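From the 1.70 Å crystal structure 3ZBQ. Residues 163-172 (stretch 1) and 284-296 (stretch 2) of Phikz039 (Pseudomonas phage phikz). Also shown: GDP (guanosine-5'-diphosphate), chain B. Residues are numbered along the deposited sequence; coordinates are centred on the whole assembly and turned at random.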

# COMPACT_ATOMS: atom_id res chain seq x y z
N ILE A 163 1.01 -8.60 -2.02
CA ILE A 163 -0.42 -8.40 -2.20
C ILE A 163 -0.75 -6.92 -2.01
O ILE A 163 -0.49 -6.35 -0.94
N ILE A 164 -1.32 -6.30 -3.04
CA ILE A 164 -1.71 -4.90 -2.93
C ILE A 164 -3.22 -4.72 -3.13
O ILE A 164 -3.82 -5.30 -4.05
N ASN A 165 -3.81 -3.95 -2.23
CA ASN A 165 -5.19 -3.49 -2.38
C ASN A 165 -5.09 -2.05 -2.89
O ASN A 165 -4.64 -1.16 -2.17
N TYR A 166 -5.49 -1.85 -4.14
CA TYR A 166 -5.16 -0.62 -4.87
C TYR A 166 -6.29 0.40 -4.95
O TYR A 166 -7.44 0.07 -5.28
N HIS A 167 -5.95 1.67 -4.71
CA HIS A 167 -6.91 2.75 -4.79
C HIS A 167 -6.25 3.85 -5.58
O HIS A 167 -5.11 4.18 -5.34
N GLU A 168 -6.98 4.41 -6.53
CA GLU A 168 -6.43 5.49 -7.33
C GLU A 168 -7.01 6.82 -6.92
O GLU A 168 -8.23 6.96 -6.78
N ASN A 169 -6.14 7.81 -6.72
CA ASN A 169 -6.59 9.19 -6.58
C ASN A 169 -6.90 9.68 -7.99
O ASN A 169 -6.05 10.28 -8.65
N VAL A 170 -8.11 9.38 -8.45
CA VAL A 170 -8.54 9.82 -9.77
C VAL A 170 -8.56 11.34 -9.78
O VAL A 170 -9.19 11.98 -8.94
N GLU A 171 -7.81 11.91 -10.72
CA GLU A 171 -7.73 13.35 -10.87
C GLU A 171 -9.14 13.95 -10.88
O GLU A 171 -9.97 13.57 -11.71
N GLY A 172 -9.41 14.84 -9.93
CA GLY A 172 -10.71 15.48 -9.84
C GLY A 172 -11.63 14.95 -8.75
O GLY A 172 -12.55 15.65 -8.31
N SER A 284 -5.34 -8.00 -12.73
CA SER A 284 -5.76 -6.62 -12.52
C SER A 284 -4.57 -5.67 -12.39
O SER A 284 -4.71 -4.47 -12.65
N ILE A 285 -3.41 -6.21 -12.00
CA ILE A 285 -2.19 -5.39 -11.91
C ILE A 285 -1.86 -4.73 -13.26
O ILE A 285 -1.38 -3.58 -13.31
N GLU A 286 -2.13 -5.44 -14.34
CA GLU A 286 -1.91 -4.91 -15.69
C GLU A 286 -2.69 -3.62 -15.95
O GLU A 286 -2.21 -2.72 -16.66
N ASP A 287 -3.89 -3.52 -15.38
CA ASP A 287 -4.69 -2.30 -15.55
C ASP A 287 -4.02 -1.08 -14.93
O ASP A 287 -4.10 0.04 -15.47
N ILE A 288 -3.39 -1.28 -13.78
CA ILE A 288 -2.61 -0.22 -13.13
C ILE A 288 -1.42 0.18 -14.01
O ILE A 288 -1.17 1.36 -14.23
N ARG A 289 -0.69 -0.83 -14.49
CA ARG A 289 0.49 -0.59 -15.32
C ARG A 289 0.12 0.21 -16.57
O ARG A 289 0.76 1.22 -16.91
N LYS A 290 -0.95 -0.24 -17.22
CA LYS A 290 -1.45 0.42 -18.44
C LYS A 290 -1.88 1.86 -18.17
O LYS A 290 -1.60 2.77 -18.95
N ARG A 291 -2.55 2.08 -17.04
CA ARG A 291 -3.02 3.41 -16.67
C ARG A 291 -1.87 4.38 -16.44
O ARG A 291 -1.92 5.54 -16.87
N LEU A 292 -0.83 3.92 -15.76
CA LEU A 292 0.32 4.78 -15.49
C LEU A 292 1.13 5.00 -16.76
O LEU A 292 1.68 6.09 -16.97
N GLU A 293 1.21 3.98 -17.60
CA GLU A 293 1.90 4.10 -18.88
C GLU A 293 1.27 5.20 -19.73
O GLU A 293 1.97 6.04 -20.30
N GLU A 294 -0.06 5.20 -19.80
CA GLU A 294 -0.78 6.21 -20.57
C GLU A 294 -0.55 7.60 -19.99
O GLU A 294 -0.37 8.56 -20.75
N ARG A 295 -0.58 7.73 -18.67
CA ARG A 295 -0.30 9.04 -18.06
C ARG A 295 1.13 9.46 -18.38
O ARG A 295 1.39 10.64 -18.64
N ARG A 296 2.05 8.51 -18.36
CA ARG A 296 3.45 8.79 -18.68
C ARG A 296 3.61 9.25 -20.13
O ARG A 296 4.37 10.18 -20.41

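Strand 163-168 runs at 41° to helix 284-296, the axes 10.8 Å apart at their closest, and strand alternation sets the pattern: Ile 164, Tyr 166 and Glu 168 point toward the helix, while Ile 163, Asn 165 and His 167 stay out of its reach.

The apolar part centres on Ile 288 (chi1 m, chi2 t), whose extended side chain carries its CD1 to both strand neighbours. Ile 288 CD1 sits over one face of the Tyr 166 ring, 3.8 Å from the ring centroid in a CH-pi contact, and lies 4.0 Å from Ile 164 CD1 (chi1 p, chi2 t). One turn earlier, Ile 285 points sideways from the backbone, yet its m, m rotamer brings CD1 within 3.6 Å of Ile 164 CD1.

Charge takes over further along. Glu 168 OE2 (chi1 t, chi2 t) and Arg 291 NE (chi1 t, chi2 p, chi3 t) form a salt bridge at 3.3 Å, its hydrogen bond weak; Tyr 166 (chi1 t) donates from OH to OE1 of the same Glu 168 carboxylate at 3.1 Å. Beyond it, Glu 171 OE1 and Arg 295 NH2 make a long salt bridge of 3.7 Å.

The ligand lies off this contact. Asn 169, out of the helix's reach, reads the guanine of GDP: its OD1 accepts from GDP N2 at 2.9 Å, and its ND2 donates to GDP N3 at 3.1 Å.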

# COMPACT_ATOMS: atom_id res chain seq x y z
CB ILE A 163 -1.23 -9.22 -1.17
CG1 ILE A 163 -0.94 -10.71 -1.31
CG2 ILE A 163 -2.73 -8.92 -1.29
CD1 ILE A 163 -1.38 -11.51 -0.11
CB ILE A 164 -0.90 -3.99 -3.89
CG1 ILE A 164 -1.29 -4.26 -5.34
CG2 ILE A 164 0.60 -4.21 -3.70
CD1 ILE A 164 -0.76 -3.19 -6.32
CB ASN A 165 -5.91 -3.58 -1.03
CG ASN A 165 -7.30 -3.00 -1.06
OD1 ASN A 165 -7.53 -1.91 -0.55
ND2 ASN A 165 -8.24 -3.73 -1.67
CB TYR A 166 -4.66 -0.96 -6.28
CG TYR A 166 -4.36 0.28 -7.10
CD1 TYR A 166 -3.19 1.00 -6.89
CD2 TYR A 166 -5.24 0.73 -8.08
CE1 TYR A 166 -2.90 2.14 -7.64
CE2 TYR A 166 -4.97 1.87 -8.84
CZ TYR A 166 -3.80 2.56 -8.61
OH TYR A 166 -3.52 3.70 -9.35
CB HIS A 167 -7.27 3.26 -3.40
CG HIS A 167 -7.88 2.21 -2.53
ND1 HIS A 167 -9.23 2.13 -2.31
CD2 HIS A 167 -7.33 1.15 -1.88
CE1 HIS A 167 -9.49 1.08 -1.55
NE2 HIS A 167 -8.35 0.47 -1.28
CB GLU A 168 -6.75 5.22 -8.79
CG GLU A 168 -6.05 6.15 -9.74
CD GLU A 168 -6.17 5.65 -11.15
OE1 GLU A 168 -5.61 4.57 -11.44
OE2 GLU A 168 -6.84 6.32 -11.95
CB ASN A 169 -5.51 10.08 -5.95
CG ASN A 169 -5.53 10.05 -4.42
OD1 ASN A 169 -6.45 9.50 -3.80
ND2 ASN A 169 -4.53 10.68 -3.80
CB VAL A 170 -9.91 9.26 -10.15
CG1 VAL A 170 -10.30 9.72 -11.54
CG2 VAL A 170 -9.87 7.72 -10.13
CB GLU A 171 -7.00 13.66 -12.17
CG GLU A 171 -6.68 15.10 -12.42
CD GLU A 171 -6.01 15.29 -13.77
OE1 GLU A 171 -6.44 14.65 -14.76
OE2 GLU A 171 -5.05 16.09 -13.85
CB SER A 284 -6.66 -6.53 -11.29
OG SER A 284 -7.89 -7.19 -11.52
CB ILE A 285 -0.98 -6.23 -11.42
CG1 ILE A 285 -1.17 -6.65 -9.97
CG2 ILE A 285 0.33 -5.46 -11.58
CD1 ILE A 285 -1.49 -5.50 -9.04
CB GLU A 286 -2.26 -5.96 -16.76
CG GLU A 286 -2.41 -5.44 -18.19
CD GLU A 286 -1.14 -4.82 -18.74
OE1 GLU A 286 -0.03 -5.12 -18.23
OE2 GLU A 286 -1.25 -4.01 -19.70
CB ASP A 287 -6.10 -2.49 -14.97
CG ASP A 287 -6.89 -3.54 -15.70
OD1 ASP A 287 -6.57 -3.83 -16.88
OD2 ASP A 287 -7.82 -4.10 -15.08
CB ILE A 288 -2.09 -0.64 -11.75
CG1 ILE A 288 -3.22 -1.20 -10.88
CG2 ILE A 288 -1.41 0.53 -11.04
CD1 ILE A 288 -2.75 -1.71 -9.50
CB ARG A 289 1.14 -1.92 -15.70
CG ARG A 289 2.52 -1.78 -16.34
CD ARG A 289 2.87 -2.98 -17.23
NE ARG A 289 1.97 -3.08 -18.39
CZ ARG A 289 2.08 -2.33 -19.48
NH1 ARG A 289 3.06 -1.44 -19.59
NH2 ARG A 289 1.22 -2.47 -20.47
CB LYS A 290 -2.61 -0.42 -19.01
CG LYS A 290 -3.20 0.13 -20.31
CD LYS A 290 -2.14 0.21 -21.41
CE LYS A 290 -2.75 0.74 -22.71
NZ LYS A 290 -1.70 1.02 -23.73
CB ARG A 291 -3.89 3.32 -15.41
CG ARG A 291 -4.28 4.66 -14.79
CD ARG A 291 -5.16 5.49 -15.70
NE ARG A 291 -5.66 6.69 -15.02
CZ ARG A 291 -6.23 7.72 -15.64
NH1 ARG A 291 -6.38 7.71 -16.96
NH2 ARG A 291 -6.66 8.76 -14.94
CB LEU A 292 1.19 4.19 -14.37
CG LEU A 292 0.52 4.03 -13.01
CD1 LEU A 292 1.49 3.48 -11.97
CD2 LEU A 292 -0.08 5.34 -12.54
CB GLU A 293 1.88 2.76 -19.62
CG GLU A 293 2.64 2.75 -20.94
CD GLU A 293 2.70 1.36 -21.55
OE1 GLU A 293 1.73 0.97 -22.24
OE2 GLU A 293 3.71 0.65 -21.33
CB GLU A 294 -2.27 5.90 -20.61
CG GLU A 294 -2.62 4.68 -21.45
CD GLU A 294 -3.99 4.12 -21.14
OE1 GLU A 294 -4.61 4.57 -20.14
OE2 GLU A 294 -4.46 3.23 -21.89
CB ARG A 295 -0.49 9.03 -16.54
CG ARG A 295 -1.88 8.62 -16.05
CD ARG A 295 -2.99 9.51 -16.59
NE ARG A 295 -2.75 10.92 -16.30
CZ ARG A 295 -3.69 11.86 -16.34
NH1 ARG A 295 -4.94 11.52 -16.63
NH2 ARG A 295 -3.39 13.12 -16.07
CB ARG A 296 4.32 7.56 -18.37
CG ARG A 296 5.76 7.62 -18.87
CD ARG A 296 6.51 8.91 -18.44
NE ARG A 296 6.42 9.19 -17.00
CZ ARG A 296 6.70 10.38 -16.46
NH1 ARG A 296 7.07 11.38 -17.24
NH2 ARG A 296 6.60 10.57 -15.15
PB GDP B . 4.80 10.77 1.83
O1B GDP B . 4.66 11.37 3.21
O2B GDP B . 4.55 9.27 1.89
O3B GDP B . 6.15 11.06 1.23
O3A GDP B . 3.72 11.39 0.82
PA GDP B . 2.16 11.64 1.13
O1A GDP B . 1.85 12.61 2.24
O2A GDP B . 1.46 10.31 1.35
O5' GDP B . 1.66 12.28 -0.25
C5' GDP B . 1.88 11.62 -1.49
C4' GDP B . 0.57 11.61 -2.28
O4' GDP B . -0.37 10.76 -1.63
C3' GDP B . -0.12 12.96 -2.35
O3' GDP B . 0.38 13.71 -3.47
C2' GDP B . -1.57 12.59 -2.51
O2' GDP B . -1.84 12.28 -3.88
C1' GDP B . -1.70 11.27 -1.78
N9 GDP B . -2.25 11.43 -0.42
C8 GDP B . -1.66 11.96 0.67
N7 GDP B . -2.48 11.91 1.74
C5 GDP B . -3.63 11.32 1.35
C6 GDP B . -4.92 10.94 1.97
O6 GDP B . -5.15 11.16 3.18
N1 GDP B . -5.83 10.34 1.18
C2 GDP B . -5.61 10.09 -0.13
N2 GDP B . -6.58 9.49 -0.87
N3 GDP B . -4.46 10.40 -0.76
C4 GDP B . -3.46 11.01 -0.08